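Long-range contacts in peptidase M42 (Thaumarchaeota archaeon SCGC AB-539-E09, PDB 5DS0), which probably removes residues one by one from the amino terminus of peptides, as a TET aminopeptidase with a two-metal site occupied here by cobalt: residues H250-K258 and P289-G297; D266-K276 and H306-V316. All coordinates share one frame; numbering follows the deposited sequence.

Contact 1 of 2, residues H250-K258 and P289-G297; sequences HEALTKMGK and PLQLSQMSG
Segment 250-258, mostly loop, runs antiparallel to strand 291-295, with Leu253 opposite Ser293 (CA atoms 5.7 Å apart) and Thr254 near Gln291, and the two hydrogen bonds between them run from one side chain to backbone atoms. Gln291 uses both ends of its amide to grip the peptide groups flanking Lys255. Its OE1 accepts from Lys255 N at 2.9 Å, while its NE2 donates to Lys255 O over the same 2.9 Å, with an N-H...O angle of 156° and the acceptor close to the amide plane. NE2 also bonds Gly259 O, just past the type II turn from Lys255 to Lys258. With CG beside the backbone N (chi1 -51°) and the chain extended beyond it, the amide is carried up to the loop. Lys258 packs its CB against this amide, 3.6 Å from Gln291 CD. Shortened to an alanine, this position is likely to leave Lys255 N and Lys255 O without their side-chain mates and Gly259 O without its NE2 donor, so that the turn could shift. Thr254 rests its CG2 on Ser293 CB at 3.7 Å, while Ser293 OG turns to Asp239. Leu253 lays CD1 over the strand backbone, 3.6 Å from Leu292 O. Gln294, near the strand's end, bonds Asn86 and the Val74 carbonyl of a second subunit, which also packs on Leu253. The chemistry is a glutamine imitating a peptide group: one side chain satisfies a donor and an acceptor of the loop and ties it to strand 291-295, while Met256 N and Gly257 N bond Asp243 and Asp335.

Contact 2 of 2, residues D266-K276 and H306-V316; sequences DRSMIPNQPLK and HMNRAGCPSVV
Met269, present as selenomethionine, lies along one face of the His306 imidazole. Its CG stands 3.6 Å from the ring centroid and only 7° off the ring normal, a CH-pi contact, and SE follows over the same face at 3.9 Å from the centroid, a sulfur-aromatic type of contact with selenium in place of sulfur. The two side chains lie alongside each other, running opposite ways. Because Met269 CG is anti to the backbone N (chi1 178°) and the chain bends only at its last torsion, the side chain crosses the ring and brings CE to 3.9 Å from Val316 CG2. A bond from ND1 to Ala302 O, in helix 302-305, helps fix the ring's rotation. Asp266 shapes the turn that presents Met269: OD1 accepts the N-H of Ser268, an Asx turn, and also the Ser268 hydroxyl. Beyond the ring, Asn272 sets its CB 3.8 Å from Pro313 CB, the two side chains lying abreast. Asn272 OD1 also accepts from Leu275 N at 2.7 Å in the carbonyl plane, the N-cap bond that starts helix 273-285. In the first turn of that helix, Leu275 places CD2 against the backbone of Ser314 and 3.9 Å from Val315 CB, while Pro271 CB meets Val315 CG2 at 4.1 Å. Val232 and Leu234 on the neighbouring parallel strand extend this apolar layer. The arrangement is that of an alpha/beta core, an N-capped helix start packed on the start of a sheet strand, here in the catalytic domain of an M42 peptidase.

In the fold
Strand 232-240 leads into the loop 250-258, and the chain then enters strand 261-263 and the connection that begins at Asp266 and runs into helix 273-285, before returning as strand 291-295. Contact 1 closes this first excursion, joining the loop to the returning strand. Contact 2 closes a second one, which starts inside the first and ends at strand 314-322, so the two cross rather than nest. They meet where Met295 O packs on Asp266 CB. Strand 261-263 lies between strands 291-295 and 314-322, so both contacts serve the same mixed sheet; the side chain of Val316 lies about 9 Å from a cobalt ion and that of Ser293 about 13 Å. Both border a second subunit.

Contact 1 of 2, residues H250-K258 and P289-G297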
loop_
_atom_site.group_PDB
_atom_site.type_symbol
_atom_site.label_atom_id
_atom_site.label_comp_id
_atom_site.label_asym_id
_atom_site.label_seq_id
_atom_site.Cartn_x
_atom_site.Cartn_y
_atom_site.Cartn_z
ATOM N N HIS C 250 -16.974 -26.115 11.920
ATOM C CA HIS C 250 -15.904 -26.711 12.710
ATOM C C HIS C 250 -15.315 -25.826 13.808
ATOM O O HIS C 250 -14.814 -26.344 14.806
ATOM C CB HIS C 250 -14.793 -27.267 11.805
ATOM C CG HIS C 250 -14.105 -26.242 10.955
ATOM N ND1 HIS C 250 -13.032 -25.494 11.396
ATOM C CD2 HIS C 250 -14.309 -25.883 9.665
ATOM C CE1 HIS C 250 -12.620 -24.701 10.422
ATOM N NE2 HIS C 250 -13.380 -24.915 9.362
ATOM N N GLU C 251 -15.397 -24.509 13.639
ATOM C CA GLU C 251 -14.892 -23.559 14.639
ATOM C C GLU C 251 -15.852 -23.391 15.842
ATOM O O GLU C 251 -15.417 -23.020 16.935
ATOM C CB GLU C 251 -14.664 -22.185 14.002
ATOM C CG GLU C 251 -13.788 -22.139 12.737
ATOM C CD GLU C 251 -12.298 -22.004 13.027
ATOM O OE1 GLU C 251 -11.961 -21.838 14.209
ATOM O OE2 GLU C 251 -11.466 -22.049 12.087
ATOM N N ALA C 252 -17.152 -23.631 15.624
ATOM C CA ALA C 252 -18.182 -23.574 16.683
ATOM C C ALA C 252 -19.168 -24.713 16.476
ATOM O O ALA C 252 -20.170 -24.578 15.783
ATOM C CB ALA C 252 -18.904 -22.235 16.673
ATOM N N LEU C 253 -18.847 -25.846 17.071
ATOM C CA LEU C 253 -19.615 -27.061 16.882
ATOM C C LEU C 253 -21.027 -27.017 17.468
ATOM O O LEU C 253 -21.909 -27.681 16.928
ATOM C CB LEU C 253 -18.861 -28.265 17.468
ATOM C CG LEU C 253 -17.626 -28.709 16.671
ATOM C CD1 LEU C 253 -16.621 -29.415 17.576
ATOM C CD2 LEU C 253 -18.007 -29.563 15.465
ATOM N N THR C 254 -21.244 -26.270 18.557
ATOM C CA THR C 254 -22.495 -26.391 19.306
ATOM C C THR C 254 -23.619 -25.563 18.722
ATOM O O THR C 254 -23.390 -24.511 18.140
ATOM C CB THR C 254 -22.337 -26.016 20.781
ATOM O OG1 THR C 254 -21.786 -24.705 20.893
ATOM C CG2 THR C 254 -21.422 -26.987 21.472
ATOM N N LYS C 255 -24.834 -26.079 18.881
ATOM C CA LYS C 255 -26.045 -25.424 18.428
ATOM C C LYS C 255 -27.011 -25.261 19.584
ATOM O O LYS C 255 -27.172 -26.163 20.406
ATOM C CB LYS C 255 -26.698 -26.251 17.320
ATOM C CG LYS C 255 -25.808 -26.452 16.104
ATOM C CD LYS C 255 -26.546 -27.076 14.938
ATOM C CE LYS C 255 -25.758 -26.987 13.639
ATOM N NZ LYS C 255 -25.647 -25.605 13.091
HETATM N N MSE C 256 -27.656 -24.113 19.653
HETATM C CA MSE C 256 -28.599 -23.850 20.723
HETATM C C MSE C 256 -29.775 -24.753 20.510
HETATM O O MSE C 256 -30.338 -24.819 19.414
HETATM C CB MSE C 256 -29.015 -22.390 20.692
HETATM C CG MSE C 256 -29.925 -22.035 21.850
HETATM SE SE MSE C 256 -30.614 -20.205 21.629
HETATM C CE MSE C 256 -31.938 -20.438 20.192
ATOM N N GLY C 257 -30.145 -25.480 21.557
ATOM C CA GLY C 257 -31.305 -26.375 21.520
ATOM C C GLY C 257 -31.006 -27.839 21.268
ATOM O O GLY C 257 -31.890 -28.667 21.390
ATOM N N LYS C 258 -29.760 -28.160 20.949
ATOM C CA LYS C 258 -29.341 -29.533 20.673
ATOM C C LYS C 258 -28.613 -30.167 21.858
ATOM O O LYS C 258 -27.988 -31.211 21.721
ATOM C CB LYS C 258 -28.446 -29.556 19.440
ATOM C CG LYS C 258 -29.171 -29.195 18.163
ATOM C CD LYS C 258 -29.922 -30.397 17.624
ATOM C CE LYS C 258 -31.267 -29.999 17.031
ATOM N NZ LYS C 258 -32.010 -31.220 16.613
ATOM N N PRO C 289 -29.149 -35.553 25.477
ATOM C CA PRO C 289 -28.352 -35.158 24.311
ATOM C C PRO C 289 -27.115 -34.360 24.734
ATOM O O PRO C 289 -27.195 -33.535 25.657
ATOM C CB PRO C 289 -29.313 -34.283 23.510
ATOM C CG PRO C 289 -30.263 -33.734 24.521
ATOM C CD PRO C 289 -30.421 -34.813 25.551
ATOM N N LEU C 290 -25.986 -34.619 24.087
ATOM C CA LEU C 290 -24.724 -34.043 24.503
ATOM C C LEU C 290 -23.869 -33.724 23.287
ATOM O O LEU C 290 -23.594 -34.603 22.482
ATOM C CB LEU C 290 -24.008 -35.032 25.407
ATOM C CG LEU C 290 -22.708 -34.537 26.026
ATOM C CD1 LEU C 290 -22.975 -33.453 27.060
ATOM C CD2 LEU C 290 -21.948 -35.689 26.662
ATOM N N GLN C 291 -23.449 -32.471 23.142
ATOM C CA GLN C 291 -22.700 -32.054 21.951
ATOM C C GLN C 291 -21.203 -31.965 22.232
ATOM O O GLN C 291 -20.784 -31.233 23.110
ATOM C CB GLN C 291 -23.182 -30.690 21.456
ATOM C CG GLN C 291 -24.684 -30.570 21.272
ATOM C CD GLN C 291 -25.090 -29.240 20.679
ATOM O OE1 GLN C 291 -24.801 -28.958 19.521
ATOM N NE2 GLN C 291 -25.726 -28.392 21.480
ATOM N N LEU C 292 -20.397 -32.715 21.493
ATOM C CA LEU C 292 -18.957 -32.612 21.651
ATOM C C LEU C 292 -18.493 -31.282 21.111
ATOM O O LEU C 292 -18.839 -30.912 19.999
ATOM C CB LEU C 292 -18.254 -33.749 20.930
ATOM C CG LEU C 292 -18.515 -35.139 21.505
ATOM C CD1 LEU C 292 -17.638 -36.153 20.793
ATOM C CD2 LEU C 292 -18.258 -35.193 23.003
ATOM N N SER C 293 -17.717 -30.570 21.917
ATOM C CA SER C 293 -17.324 -29.197 21.625
ATOM C C SER C 293 -15.825 -28.988 21.811
ATOM O O SER C 293 -15.157 -29.761 22.482
ATOM C CB SER C 293 -18.075 -28.254 22.558
ATOM O OG SER C 293 -17.480 -26.972 22.590
ATOM N N GLN C 294 -15.307 -27.928 21.203
ATOM C CA GLN C 294 -13.903 -27.591 21.316
ATOM C C GLN C 294 -13.750 -26.085 21.235
ATOM O O GLN C 294 -14.227 -25.504 20.299
ATOM C CB GLN C 294 -13.132 -28.269 20.185
ATOM C CG GLN C 294 -11.836 -28.915 20.638
ATOM C CD GLN C 294 -11.221 -29.830 19.588
ATOM O OE1 GLN C 294 -10.437 -29.384 18.748
ATOM N NE2 GLN C 294 -11.560 -31.121 19.642
HETATM N N MSE C 295 -13.091 -25.456 22.203
HETATM C CA MSE C 295 -12.890 -23.999 22.185
HETATM C C MSE C 295 -11.430 -23.696 21.956
HETATM O O MSE C 295 -10.656 -23.491 22.900
HETATM C CB MSE C 295 -13.390 -23.345 23.473
HETATM C CG MSE C 295 -14.733 -23.913 23.944
HETATM SE SE MSE C 295 -15.260 -23.278 25.746
HETATM C CE MSE C 295 -13.543 -22.795 26.599
ATOM N N SER C 296 -11.041 -23.708 20.686
ATOM C CA SER C 296 -9.667 -23.391 20.234
ATOM C C SER C 296 -8.983 -22.164 20.890
ATOM O O SER C 296 -7.777 -22.191 21.167
ATOM C CB SER C 296 -9.692 -23.200 18.714
ATOM O OG SER C 296 -8.658 -22.343 18.290
ATOM N N GLY C 297 -9.751 -21.105 21.145
ATOM C CA GLY C 297 -9.186 -19.868 21.680
ATOM C C GLY C 297 -9.941 -19.250 22.849
ATOM O O GLY C 297 -10.277 -18.069 22.829
#

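Contact 2 of 2, residues D266-K276 and H306-V316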
loop_
_atom_site.group_PDB
_atom_site.type_symbol
_atom_site.label_atom_id
_atom_site.label_comp_id
_atom_site.label_asym_id
_atom_site.label_seq_id
_atom_site.Cartn_x
_atom_site.Cartn_y
_atom_site.Cartn_z
ATOM N N ASP C 266 -9.624 -27.202 25.149
ATOM C CA ASP C 266 -9.596 -25.753 25.112
ATOM C C ASP C 266 -8.193 -25.262 25.452
ATOM O O ASP C 266 -7.331 -26.042 25.870
ATOM C CB ASP C 266 -10.728 -25.122 25.964
ATOM C CG ASP C 266 -10.481 -25.173 27.482
ATOM O OD1 ASP C 266 -9.536 -24.499 27.927
ATOM O OD2 ASP C 266 -11.250 -25.828 28.248
ATOM N N ARG C 267 -7.953 -23.983 25.207
ATOM C CA ARG C 267 -6.631 -23.386 25.368
ATOM C C ARG C 267 -6.107 -23.522 26.807
ATOM O O ARG C 267 -4.908 -23.599 27.016
ATOM C CB ARG C 267 -6.687 -21.909 24.936
ATOM C CG ARG C 267 -5.344 -21.164 24.865
ATOM C CD ARG C 267 -5.491 -19.655 24.545
ATOM N NE ARG C 267 -6.355 -19.021 25.554
ATOM C CZ ARG C 267 -6.797 -17.760 25.524
ATOM N NH1 ARG C 267 -6.482 -16.947 24.522
ATOM N NH2 ARG C 267 -7.575 -17.311 26.510
ATOM N N SER C 268 -7.006 -23.556 27.791
ATOM C CA SER C 268 -6.628 -23.636 29.207
ATOM C C SER C 268 -6.507 -25.057 29.781
ATOM O O SER C 268 -5.902 -25.238 30.841
ATOM C CB SER C 268 -7.614 -22.812 30.074
ATOM O OG SER C 268 -8.864 -23.464 30.248
HETATM N N MSE C 269 -7.066 -26.049 29.093
HETATM C CA MSE C 269 -7.022 -27.427 29.575
HETATM C C MSE C 269 -7.389 -28.473 28.539
HETATM O O MSE C 269 -8.319 -28.292 27.753
HETATM C CB MSE C 269 -8.016 -27.560 30.723
HETATM C CG MSE C 269 -8.067 -29.000 31.238
HETATM SE SE MSE C 269 -9.392 -29.230 32.666
HETATM C CE MSE C 269 -11.037 -29.303 31.569
ATOM N N ILE C 270 -6.650 -29.587 28.561
ATOM C CA ILE C 270 -7.061 -30.821 27.900
ATOM C C ILE C 270 -7.673 -31.742 28.949
ATOM O O ILE C 270 -6.998 -32.144 29.900
ATOM C CB ILE C 270 -5.867 -31.550 27.268
ATOM C CG1 ILE C 270 -5.169 -30.640 26.260
ATOM C CG2 ILE C 270 -6.329 -32.840 26.582
ATOM C CD1 ILE C 270 -3.672 -30.778 26.258
ATOM N N PRO C 271 -8.959 -32.073 28.807
ATOM C CA PRO C 271 -9.602 -32.761 29.929
ATOM C C PRO C 271 -8.992 -34.133 30.218
ATOM O O PRO C 271 -8.408 -34.738 29.324
ATOM C CB PRO C 271 -11.059 -32.897 29.459
ATOM C CG PRO C 271 -10.993 -32.804 27.975
ATOM C CD PRO C 271 -9.868 -31.880 27.670
ATOM N N ASN C 272 -9.146 -34.603 31.452
ATOM C CA ASN C 272 -8.862 -35.984 31.808
ATOM C C ASN C 272 -9.705 -36.901 30.933
ATOM O O ASN C 272 -10.916 -36.731 30.834
ATOM C CB ASN C 272 -9.180 -36.223 33.283
ATOM C CG ASN C 272 -9.085 -37.697 33.677
ATOM O OD1 ASN C 272 -10.052 -38.461 33.546
ATOM N ND2 ASN C 272 -7.954 -38.082 34.227
ATOM N N GLN C 273 -9.056 -37.860 30.288
ATOM C CA GLN C 273 -9.733 -38.656 29.273
ATOM C C GLN C 273 -10.731 -39.679 29.839
ATOM O O GLN C 273 -11.854 -39.771 29.345
ATOM C CB GLN C 273 -8.722 -39.299 28.335
ATOM C CG GLN C 273 -8.017 -38.287 27.444
ATOM C CD GLN C 273 -8.985 -37.559 26.513
ATOM O OE1 GLN C 273 -9.571 -38.164 25.621
ATOM N NE2 GLN C 273 -9.139 -36.252 26.710
ATOM N N PRO C 274 -10.339 -40.440 30.877
ATOM C CA PRO C 274 -11.322 -41.283 31.566
ATOM C C PRO C 274 -12.587 -40.543 32.013
ATOM O O PRO C 274 -13.687 -41.062 31.863
ATOM C CB PRO C 274 -10.545 -41.780 32.784
ATOM C CG PRO C 274 -9.138 -41.853 32.304
ATOM C CD PRO C 274 -8.964 -40.732 31.328
ATOM N N LEU C 275 -12.422 -39.343 32.571
ATOM C CA LEU C 275 -13.550 -38.539 33.029
ATOM C C LEU C 275 -14.403 -38.085 31.850
ATOM O O LEU C 275 -15.630 -38.078 31.945
ATOM C CB LEU C 275 -13.075 -37.322 33.818
ATOM C CG LEU C 275 -14.156 -36.310 34.254
ATOM C CD1 LEU C 275 -15.272 -36.970 35.043
ATOM C CD2 LEU C 275 -13.540 -35.181 35.073
ATOM N N LYS C 276 -13.764 -37.726 30.739
ATOM C CA LYS C 276 -14.499 -37.369 29.536
ATOM C C LYS C 276 -15.383 -38.530 29.085
ATOM O O LYS C 276 -16.563 -38.337 28.803
ATOM C CB LYS C 276 -13.548 -36.974 28.400
ATOM C CG LYS C 276 -14.256 -36.537 27.121
ATOM C CD LYS C 276 -13.310 -36.429 25.943
ATOM C CE LYS C 276 -13.050 -37.776 25.277
ATOM N NZ LYS C 276 -12.084 -37.622 24.146
ATOM N N HIS C 306 -7.813 -27.599 37.624
ATOM C CA HIS C 306 -7.191 -28.896 37.320
ATOM C C HIS C 306 -5.709 -28.917 37.643
ATOM O O HIS C 306 -5.095 -29.970 37.625
ATOM C CB HIS C 306 -7.485 -29.347 35.885
ATOM C CG HIS C 306 -6.498 -28.881 34.848
ATOM N ND1 HIS C 306 -6.466 -27.589 34.365
ATOM C CD2 HIS C 306 -5.561 -29.562 34.142
ATOM C CE1 HIS C 306 -5.532 -27.487 33.434
ATOM N NE2 HIS C 306 -4.970 -28.672 33.276
HETATM N N MSE C 307 -5.158 -27.751 37.959
HETATM C CA MSE C 307 -3.754 -27.584 38.280
HETATM C C MSE C 307 -3.525 -27.410 39.757
HETATM O O MSE C 307 -2.395 -27.170 40.198
HETATM C CB MSE C 307 -3.284 -26.281 37.614
HETATM C CG MSE C 307 -1.889 -26.453 37.055
HETATM SE SE MSE C 307 -2.134 -26.451 35.122
HETATM C CE MSE C 307 -1.922 -24.491 34.888
ATOM N N ASN C 308 -4.586 -27.534 40.541
ATOM C CA ASN C 308 -4.496 -27.387 41.986
ATOM C C ASN C 308 -3.704 -28.521 42.633
ATOM O O ASN C 308 -3.964 -29.696 42.370
ATOM C CB ASN C 308 -5.897 -27.337 42.590
ATOM C CG ASN C 308 -5.877 -27.143 44.084
ATOM O OD1 ASN C 308 -6.175 -28.063 44.834
ATOM N ND2 ASN C 308 -5.497 -25.956 44.523
ATOM N N ARG C 309 -2.738 -28.153 43.472
ATOM C CA ARG C 309 -1.892 -29.106 44.183
ATOM C C ARG C 309 -1.235 -30.107 43.208
ATOM O O ARG C 309 -0.393 -29.705 42.404
ATOM C CB ARG C 309 -2.675 -29.778 45.333
ATOM C CG ARG C 309 -2.801 -28.909 46.580
ATOM C CD ARG C 309 -3.646 -29.530 47.690
ATOM N NE ARG C 309 -4.184 -28.507 48.605
ATOM C CZ ARG C 309 -5.257 -27.742 48.378
ATOM N NH1 ARG C 309 -5.964 -27.858 47.260
ATOM N NH2 ARG C 309 -5.635 -26.856 49.286
ATOM N N ALA C 310 -1.630 -31.383 43.274
ATOM C CA ALA C 310 -1.039 -32.449 42.458
ATOM C C ALA C 310 -1.842 -32.687 41.180
ATOM O O ALA C 310 -1.520 -33.571 40.377
ATOM C CB ALA C 310 -0.952 -33.738 43.271
ATOM N N GLY C 311 -2.885 -31.892 40.992
ATOM C CA GLY C 311 -3.741 -32.022 39.834
ATOM C C GLY C 311 -5.113 -32.461 40.271
ATOM O O GLY C 311 -5.296 -33.007 41.363
ATOM N N CYS C 312 -6.083 -32.224 39.409
ATOM C CA CYS C 312 -7.453 -32.601 39.685
ATOM C C CYS C 312 -8.136 -32.892 38.365
ATOM O O CYS C 312 -8.224 -32.002 37.518
ATOM C CB CYS C 312 -8.165 -31.456 40.403
ATOM S SG CYS C 312 -9.934 -31.709 40.581
ATOM N N PRO C 313 -8.607 -34.127 38.162
ATOM C CA PRO C 313 -9.309 -34.420 36.914
ATOM C C PRO C 313 -10.542 -33.532 36.767
ATOM O O PRO C 313 -11.347 -33.417 37.691
ATOM C CB PRO C 313 -9.721 -35.891 37.056
ATOM C CG PRO C 313 -8.979 -36.410 38.220
ATOM C CD PRO C 313 -8.670 -35.245 39.104
ATOM N N SER C 314 -10.675 -32.898 35.608
ATOM C CA SER C 314 -11.748 -31.940 35.397
ATOM C C SER C 314 -12.280 -32.008 33.996
ATOM O O SER C 314 -11.606 -32.489 33.081
ATOM C CB SER C 314 -11.258 -30.514 35.657
ATOM O OG SER C 314 -10.514 -30.452 36.858
ATOM N N VAL C 315 -13.498 -31.515 33.840
ATOM C CA VAL C 315 -14.142 -31.487 32.552
ATOM C C VAL C 315 -15.051 -30.269 32.509
ATOM O O VAL C 315 -15.587 -29.879 33.521
ATOM C CB VAL C 315 -14.898 -32.814 32.318
ATOM C CG1 VAL C 315 -16.301 -32.785 32.900
ATOM C CG2 VAL C 315 -14.936 -33.154 30.848
ATOM N N VAL C 316 -15.189 -29.654 31.340
ATOM C CA VAL C 316 -16.093 -28.509 31.197
ATOM C C VAL C 316 -17.376 -28.916 30.491
ATOM O O VAL C 316 -17.351 -29.506 29.418
ATOM C CB VAL C 316 -15.468 -27.357 30.401
ATOM C CG1 VAL C 316 -16.405 -26.169 30.363
ATOM C CG2 VAL C 316 -14.133 -26.946 30.995
#